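Local coordinates for protein cytochrome B5 (Ectothiorhodospira shaposhnikovii, PDB 1CXY) that probably carries electrons as a soluble b-type cytochrome, binding one heme whose iron is held between two axial histidines, at residues V32-L35 against T36-V39; T58-E62 against T63-G67. All coordinates share one frame; numbering follows the deposited sequence.

Interaction 1. Residues V32-L35 against T36-V39; sequences VYDL and TPYV. With HEM (protoporphyrin IX containing Fe), chain B.
Asp34 and Thr36 join through one carboxylate oxygen where the strand 31-34 ends and the chain turns toward the heme. Asp34 has chi1 at 175°, which carries CG away from the backbone N and brings OD1 up to Thr36; OD1 accepts twice, from Thr36 OG1 at 2.9 Å and from Thr36 N at 3.3 Å. The second bond closes an Asx turn. Thr36 OG1 also bonds to Cys24 N of the adjacent strand 23-28. One step on, Leu35 O accepts Val39 N at 3.1 Å and, more weakly, Tyr38 N. Tyr38 can be followed outward from there. Its CB sits 3.5 Å from Leu35 O and makes a loose apolar contact with Leu35 CD2. Beyond it one face of the ring is covered by a heme vinyl: HEM CBC is 3.4 Å from the ring plane, displaced toward the rim. CD1 and CE1 are each 3.5 Å from HEM CBC, and CG, CD2 and CE2 lie a little farther from the same carbon. CZ also meets HEM CAC, and at the tip OH comes 3.3 Å from the meso carbon HEM CHD. Leu35 meets the heme periphery with both methyls, CD1 lying 3.8 Å from HEM CMC and CD2 meeting HEM CMC and CBC. Met26, Met49 and Leu78 also touch Leu35, and Pro43 touches Tyr38. The turn thus separates its chemistries: polar groups at the partly exposed Asp34 and Thr36 fix the bend, while Leu35 and Tyr38 meet the heme by largely van der Waals contact, the Tyr38 hydroxyl included.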
loop_
_atom_site.group_PDB
_atom_site.type_symbol
_atom_site.label_atom_id
_atom_site.label_comp_id
_atom_site.label_asym_id
_atom_site.label_seq_id
_atom_site.Cartn_x
_atom_site.Cartn_y
_atom_site.Cartn_z
ATOM N N VAL A 32 -6.858 -4.551 0.511
ATOM C CA VAL A 32 -5.537 -5.020 0.917
ATOM C C VAL A 32 -4.672 -5.312 -0.298
ATOM O O VAL A 32 -5.105 -5.891 -1.296
ATOM C CB VAL A 32 -5.663 -6.268 1.819
ATOM C CG1 VAL A 32 -4.271 -6.809 2.176
ATOM C CG2 VAL A 32 -6.406 -5.916 3.104
ATOM N N TYR A 33 -3.421 -4.824 -0.246
ATOM C CA TYR A 33 -2.512 -4.924 -1.374
ATOM C C TYR A 33 -1.183 -5.549 -0.943
ATOM O O TYR A 33 -0.639 -5.197 0.113
ATOM C CB TYR A 33 -2.172 -3.491 -1.863
ATOM C CG TYR A 33 -3.386 -2.688 -2.288
ATOM C CD1 TYR A 33 -4.118 -1.980 -1.347
ATOM C CD2 TYR A 33 -3.824 -2.722 -3.606
ATOM C CE1 TYR A 33 -5.254 -1.262 -1.714
ATOM C CE2 TYR A 33 -4.961 -2.000 -3.977
ATOM C CZ TYR A 33 -5.661 -1.308 -3.028
ATOM O OH TYR A 33 -6.802 -0.617 -3.399
ATOM N N ASP A 34 -0.607 -6.396 -1.765
ATOM C CA ASP A 34 0.709 -6.981 -1.497
ATOM C C ASP A 34 1.707 -6.256 -2.403
ATOM O O ASP A 34 1.773 -6.465 -3.609
ATOM C CB ASP A 34 0.688 -8.483 -1.769
ATOM C CG ASP A 34 2.084 -9.081 -1.611
ATOM O OD1 ASP A 34 3.064 -8.348 -1.397
ATOM O OD2 ASP A 34 2.132 -10.335 -1.694
ATOM N N LEU A 35 2.332 -5.238 -1.796
ATOM C CA LEU A 35 3.177 -4.317 -2.546
ATOM C C LEU A 35 4.653 -4.632 -2.553
ATOM O O LEU A 35 5.487 -3.877 -3.087
ATOM C CB LEU A 35 2.901 -2.921 -1.943
ATOM C CG LEU A 35 1.516 -2.358 -2.306
ATOM C CD1 LEU A 35 1.051 -1.283 -1.329
ATOM C CD2 LEU A 35 1.539 -1.795 -3.726
ATOM N N THR A 36 5.007 -5.824 -2.063
ATOM C CA THR A 36 6.410 -6.255 -2.005
ATOM C C THR A 36 7.179 -6.105 -3.303
ATOM O O THR A 36 8.256 -5.469 -3.343
ATOM C CB THR A 36 6.513 -7.696 -1.481
ATOM O OG1 THR A 36 5.717 -7.807 -0.301
ATOM C CG2 THR A 36 7.958 -8.031 -1.133
ATOM N N PRO A 37 6.677 -6.569 -4.442
ATOM C CA PRO A 37 7.339 -6.427 -5.728
ATOM C C PRO A 37 7.421 -4.963 -6.156
ATOM O O PRO A 37 8.391 -4.588 -6.832
ATOM C CB PRO A 37 6.484 -7.233 -6.727
ATOM C CG PRO A 37 5.135 -7.237 -6.053
ATOM C CD PRO A 37 5.458 -7.392 -4.584
ATOM N N TYR A 38 6.487 -4.133 -5.733
ATOM C CA TYR A 38 6.502 -2.730 -6.181
ATOM C C TYR A 38 7.492 -1.863 -5.437
ATOM O O TYR A 38 8.004 -0.898 -6.008
ATOM C CB TYR A 38 5.075 -2.159 -6.073
ATOM C CG TYR A 38 5.035 -0.737 -6.613
ATOM C CD1 TYR A 38 5.043 0.346 -5.744
ATOM C CD2 TYR A 38 5.130 -0.521 -7.977
ATOM C CE1 TYR A 38 5.092 1.636 -6.256
ATOM C CE2 TYR A 38 5.169 0.768 -8.491
ATOM C CZ TYR A 38 5.162 1.835 -7.614
ATOM O OH TYR A 38 5.219 3.108 -8.135
ATOM N N VAL A 39 7.859 -2.220 -4.218
ATOM C CA VAL A 39 8.752 -1.480 -3.351
ATOM C C VAL A 39 9.904 -0.769 -4.027
ATOM O O VAL A 39 9.938 0.468 -4.032
ATOM C CB VAL A 39 9.225 -2.381 -2.189
ATOM C CG1 VAL A 39 10.460 -1.874 -1.460
ATOM C CG2 VAL A 39 8.083 -2.474 -1.166
HETATM C CHA HEM B . 5.051 9.327 -6.277
HETATM C CHB HEM B . 4.414 9.027 -1.493
HETATM C CHC HEM B . 2.390 4.674 -2.065
HETATM C CHD HEM B . 2.911 5.019 -6.863
HETATM C C1A HEM B . 5.154 9.574 -4.930
HETATM C C2A HEM B . 5.900 10.655 -4.315
HETATM C C3A HEM B . 5.692 10.578 -2.993
HETATM C C4A HEM B . 4.837 9.425 -2.745
HETATM C CMA HEM B . 6.244 11.483 -1.870
HETATM C CAA HEM B . 6.718 11.729 -5.070
HETATM C CBA HEM B . 6.130 13.178 -5.014
HETATM C CGA HEM B . 4.954 13.371 -5.929
HETATM O O1A HEM B . 4.808 12.562 -6.879
HETATM O O2A HEM B . 4.167 14.335 -5.746
HETATM C C1B HEM B . 3.763 7.832 -1.232
HETATM C C2B HEM B . 3.328 7.378 0.064
HETATM C C3B HEM B . 2.740 6.190 -0.096
HETATM C C4B HEM B . 2.834 5.847 -1.496
HETATM C CMB HEM B . 3.488 8.219 1.356
HETATM C CAB HEM B . 2.086 5.302 0.985
HETATM C CBB HEM B . 0.954 4.626 0.783
HETATM C C1C HEM B . 2.366 4.385 -3.408
HETATM C C2C HEM B . 1.843 3.175 -4.001
HETATM C C3C HEM B . 1.970 3.269 -5.334
HETATM C C4C HEM B . 2.581 4.568 -5.611
HETATM C CMC HEM B . 1.236 2.034 -3.159
HETATM C CAC HEM B . 1.541 2.320 -6.468
HETATM C CBC HEM B . 1.670 1.009 -6.435
HETATM C C1D HEM B . 3.518 6.235 -7.111
HETATM C C2D HEM B . 3.722 6.787 -8.424
HETATM C C3D HEM B . 4.305 7.979 -8.259
HETATM C C4D HEM B . 4.477 8.207 -6.847
HETATM C CMD HEM B . 3.332 6.076 -9.743
HETATM C CAD HEM B . 4.693 9.027 -9.337
HETATM C CBD HEM B . 3.676 10.202 -9.255
HETATM C CGD HEM B . 2.237 9.810 -9.463
HETATM O O1D HEM B . 1.343 10.191 -8.680
HETATM O O2D HEM B . 1.947 9.124 -10.487
HETATM N NA HEM B . 4.542 8.817 -3.942
HETATM N NB HEM B . 3.444 6.877 -2.189
HETATM N NC HEM B . 2.833 5.200 -4.420
HETATM N ND HEM B . 3.965 7.131 -6.153
HETATM FE FE HEM B . 3.651 7.020 -4.174
#

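Interaction 2. Residues T58-E62 against T63-G67. With HEM (protoporphyrin IX containing Fe), chain B.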
loop_
_atom_site.group_PDB
_atom_site.type_symbol
_atom_site.label_atom_id
_atom_site.label_comp_id
_atom_site.label_asym_id
_atom_site.label_seq_id
_atom_site.Cartn_x
_atom_site.Cartn_y
_atom_site.Cartn_z
ATOM N N THR A 58 -4.381 4.878 4.152
ATOM C CA THR A 58 -5.184 5.725 3.263
ATOM C C THR A 58 -4.756 7.179 3.215
ATOM O O THR A 58 -4.627 7.776 2.136
ATOM C CB THR A 58 -6.674 5.577 3.632
ATOM O OG1 THR A 58 -7.142 4.233 3.442
ATOM C CG2 THR A 58 -7.537 6.502 2.768
ATOM N N GLU A 59 -4.507 7.808 4.371
ATOM C CA GLU A 59 -4.118 9.224 4.355
ATOM C C GLU A 59 -2.828 9.475 3.597
ATOM O O GLU A 59 -2.711 10.421 2.809
ATOM C CB GLU A 59 -3.976 9.716 5.796
ATOM C CG GLU A 59 -3.520 11.164 5.881
ATOM C CD GLU A 59 -3.637 11.732 7.280
ATOM O OE1 GLU A 59 -4.598 12.500 7.510
ATOM O OE2 GLU A 59 -2.794 11.421 8.143
ATOM N N ALA A 60 -1.823 8.635 3.849
ATOM C CA ALA A 60 -0.552 8.742 3.128
ATOM C C ALA A 60 -0.772 8.538 1.636
ATOM O O ALA A 60 -0.142 9.226 0.839
ATOM C CB ALA A 60 0.414 7.711 3.679
ATOM N N TRP A 61 -1.618 7.584 1.244
ATOM C CA TRP A 61 -1.929 7.392 -0.172
ATOM C C TRP A 61 -2.563 8.624 -0.784
ATOM O O TRP A 61 -2.326 9.009 -1.934
ATOM C CB TRP A 61 -2.817 6.137 -0.346
ATOM C CG TRP A 61 -3.392 6.059 -1.733
ATOM C CD1 TRP A 61 -4.690 6.349 -2.059
ATOM C CD2 TRP A 61 -2.730 5.710 -2.948
ATOM N NE1 TRP A 61 -4.864 6.233 -3.422
ATOM C CE2 TRP A 61 -3.688 5.826 -3.984
ATOM C CE3 TRP A 61 -1.443 5.296 -3.281
ATOM C CZ2 TRP A 61 -3.380 5.549 -5.312
ATOM C CZ3 TRP A 61 -1.136 5.030 -4.607
ATOM C CH2 TRP A 61 -2.101 5.164 -5.607
ATOM N N GLU A 62 -3.524 9.189 -0.048
ATOM C CA GLU A 62 -4.279 10.331 -0.579
ATOM C C GLU A 62 -3.507 11.631 -0.695
ATOM O O GLU A 62 -3.899 12.508 -1.483
ATOM C CB GLU A 62 -5.491 10.555 0.334
ATOM C CG GLU A 62 -6.559 9.482 0.242
ATOM C CD GLU A 62 -7.355 9.574 -1.042
ATOM O OE1 GLU A 62 -7.764 10.701 -1.408
ATOM O OE2 GLU A 62 -7.574 8.533 -1.688
ATOM N N THR A 63 -2.526 11.814 0.179
ATOM C CA THR A 63 -1.784 13.071 0.249
ATOM C C THR A 63 -0.307 12.979 -0.048
ATOM O O THR A 63 0.388 14.024 -0.090
ATOM C CB THR A 63 -1.871 13.605 1.706
ATOM O OG1 THR A 63 -1.188 12.721 2.606
ATOM C CG2 THR A 63 -3.315 13.739 2.148
ATOM N N LYS A 64 0.293 11.801 -0.140
ATOM C CA LYS A 64 1.723 11.606 -0.274
ATOM C C LYS A 64 2.450 12.206 0.952
ATOM O O LYS A 64 3.637 12.512 0.915
ATOM C CB LYS A 64 2.295 12.174 -1.573
ATOM C CG LYS A 64 1.823 11.400 -2.818
ATOM C CD LYS A 64 2.280 12.096 -4.096
ATOM C CE LYS A 64 1.896 11.222 -5.296
ATOM N NZ LYS A 64 1.922 11.998 -6.576
ATOM N N SER A 65 1.724 12.444 2.033
ATOM C CA SER A 65 2.189 13.038 3.264
ATOM C C SER A 65 2.609 14.500 3.133
ATOM O O SER A 65 3.055 15.033 4.151
ATOM C CB SER A 65 3.319 12.225 3.923
ATOM O OG SER A 65 2.724 11.012 4.443
ATOM N N TYR A 66 2.364 15.192 2.037
ATOM C CA TYR A 66 2.681 16.624 1.974
ATOM C C TYR A 66 1.567 17.393 1.270
ATOM O O TYR A 66 1.596 18.624 1.317
ATOM C CB TYR A 66 4.013 16.856 1.309
ATOM C CG TYR A 66 4.102 16.714 -0.194
ATOM C CD1 TYR A 66 4.250 17.831 -1.003
ATOM C CD2 TYR A 66 4.084 15.455 -0.792
ATOM C CE1 TYR A 66 4.369 17.702 -2.373
ATOM C CE2 TYR A 66 4.210 15.323 -2.161
ATOM C CZ TYR A 66 4.337 16.446 -2.946
ATOM O OH TYR A 66 4.486 16.373 -4.316
ATOM N N GLY A 67 0.611 16.740 0.626
ATOM C CA GLY A 67 -0.491 17.484 0.004
ATOM C C GLY A 67 -0.567 17.386 -1.498
ATOM O O GLY A 67 -0.911 18.366 -2.183
HETATM C CHA HEM B . 5.051 9.327 -6.277
HETATM C CHB HEM B . 4.414 9.027 -1.493
HETATM C CHC HEM B . 2.390 4.674 -2.065
HETATM C CHD HEM B . 2.911 5.019 -6.863
HETATM C C1A HEM B . 5.154 9.574 -4.930
HETATM C C2A HEM B . 5.900 10.655 -4.315
HETATM C C3A HEM B . 5.692 10.578 -2.993
HETATM C C4A HEM B . 4.837 9.425 -2.745
HETATM C CMA HEM B . 6.244 11.483 -1.870
HETATM C CAA HEM B . 6.718 11.729 -5.070
HETATM C CBA HEM B . 6.130 13.178 -5.014
HETATM C CGA HEM B . 4.954 13.371 -5.929
HETATM O O1A HEM B . 4.808 12.562 -6.879
HETATM O O2A HEM B . 4.167 14.335 -5.746
HETATM C C1B HEM B . 3.763 7.832 -1.232
HETATM C C2B HEM B . 3.328 7.378 0.064
HETATM C C3B HEM B . 2.740 6.190 -0.096
HETATM C C4B HEM B . 2.834 5.847 -1.496
HETATM C CMB HEM B . 3.488 8.219 1.356
HETATM C CAB HEM B . 2.086 5.302 0.985
HETATM C CBB HEM B . 0.954 4.626 0.783
HETATM C C1C HEM B . 2.366 4.385 -3.408
HETATM C C2C HEM B . 1.843 3.175 -4.001
HETATM C C3C HEM B . 1.970 3.269 -5.334
HETATM C C4C HEM B . 2.581 4.568 -5.611
HETATM C CMC HEM B . 1.236 2.034 -3.159
HETATM C CAC HEM B . 1.541 2.320 -6.468
HETATM C CBC HEM B . 1.670 1.009 -6.435
HETATM C C1D HEM B . 3.518 6.235 -7.111
HETATM C C2D HEM B . 3.722 6.787 -8.424
HETATM C C3D HEM B . 4.305 7.979 -8.259
HETATM C C4D HEM B . 4.477 8.207 -6.847
HETATM C CMD HEM B . 3.332 6.076 -9.743
HETATM C CAD HEM B . 4.693 9.027 -9.337
HETATM C CBD HEM B . 3.676 10.202 -9.255
HETATM C CGD HEM B . 2.237 9.810 -9.463
HETATM O O1D HEM B . 1.343 10.191 -8.680
HETATM O O2D HEM B . 1.947 9.124 -10.487
HETATM N NA HEM B . 4.542 8.817 -3.942
HETATM N NB HEM B . 3.444 6.877 -2.189
HETATM N NC HEM B . 2.833 5.200 -4.420
HETATM N ND HEM B . 3.965 7.131 -6.153
HETATM FE FE HEM B . 3.651 7.020 -4.174
#
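A chi1 of 66° turns Thr63 OG1 back between its own backbone N and carbonyl carbon, where it reaches Glu59 O, one helical turn earlier, at 2.8 Å; at Lys64, CG stands anti to the carbonyl carbon (chi1 -68°) and the extended chain beyond it runs over the heme. This is the C-terminal end of a heme-flanking helix in the cytochrome b5 fold, finished by an ST turn. Glu59 O takes two donors from opposite faces of its carbonyl plane: Thr63 N at 3.0 Å, and the hydroxyl from 37° out of that plane. Thr63 OG1 in turn accepts Ser65 N at 3.0 Å, so the one oxygen ties helix to turn. With a valine here the hydroxyl is gone, and Ser65 N would probably be left without this acceptor and the turn freer to shift. Lys64 N bonds to Ala60 O at 2.8 Å, and Lys64 then leaves helical phi/psi with positive phi. Tyr66 N and Gly67 N both return to Thr63 O. On the heme side, Ala60 CB touches HEM CMB and CAB. Trp61 presents its ring edge, CZ3 lying 3.6 Å from HEM C2C, while its ring stacks with axial His70 and its backbone O accepts from His70 ND1, a second-shell hold on that ligand. Lys64 lays CB and CG against HEM C4A and CHB, then brings NZ to both propionates, whose negative charge it probably tempers, and to Pro69 O. NZ is 3.0 Å from HEM O1A and 2.8 Å from HEM O1D, and Tyr66 OH donates to the other oxygen of the first propionate, HEM O2A, at 2.5 Å.

Both contacts are local and line the heme pocket, one at a turn after a strand and one at a helix end, yet their centres lie about 17 Å apart on opposite sides of the chain's centre. Interaction 1 leads out of the antiparallel sheet and is the more central; its side chains approach the porphyrin on the face of axial His42 and meet it mainly by van der Waals contact. Interaction 2 ends the helix 58-63 nearer the surface, on the His70 face, and adds bonds to the propionates to its apolar touches. In each a side-chain oxygen fixes the turn, a carboxylate accepting two donors in 32-39, a hydroxyl that both donates and accepts in 58-67.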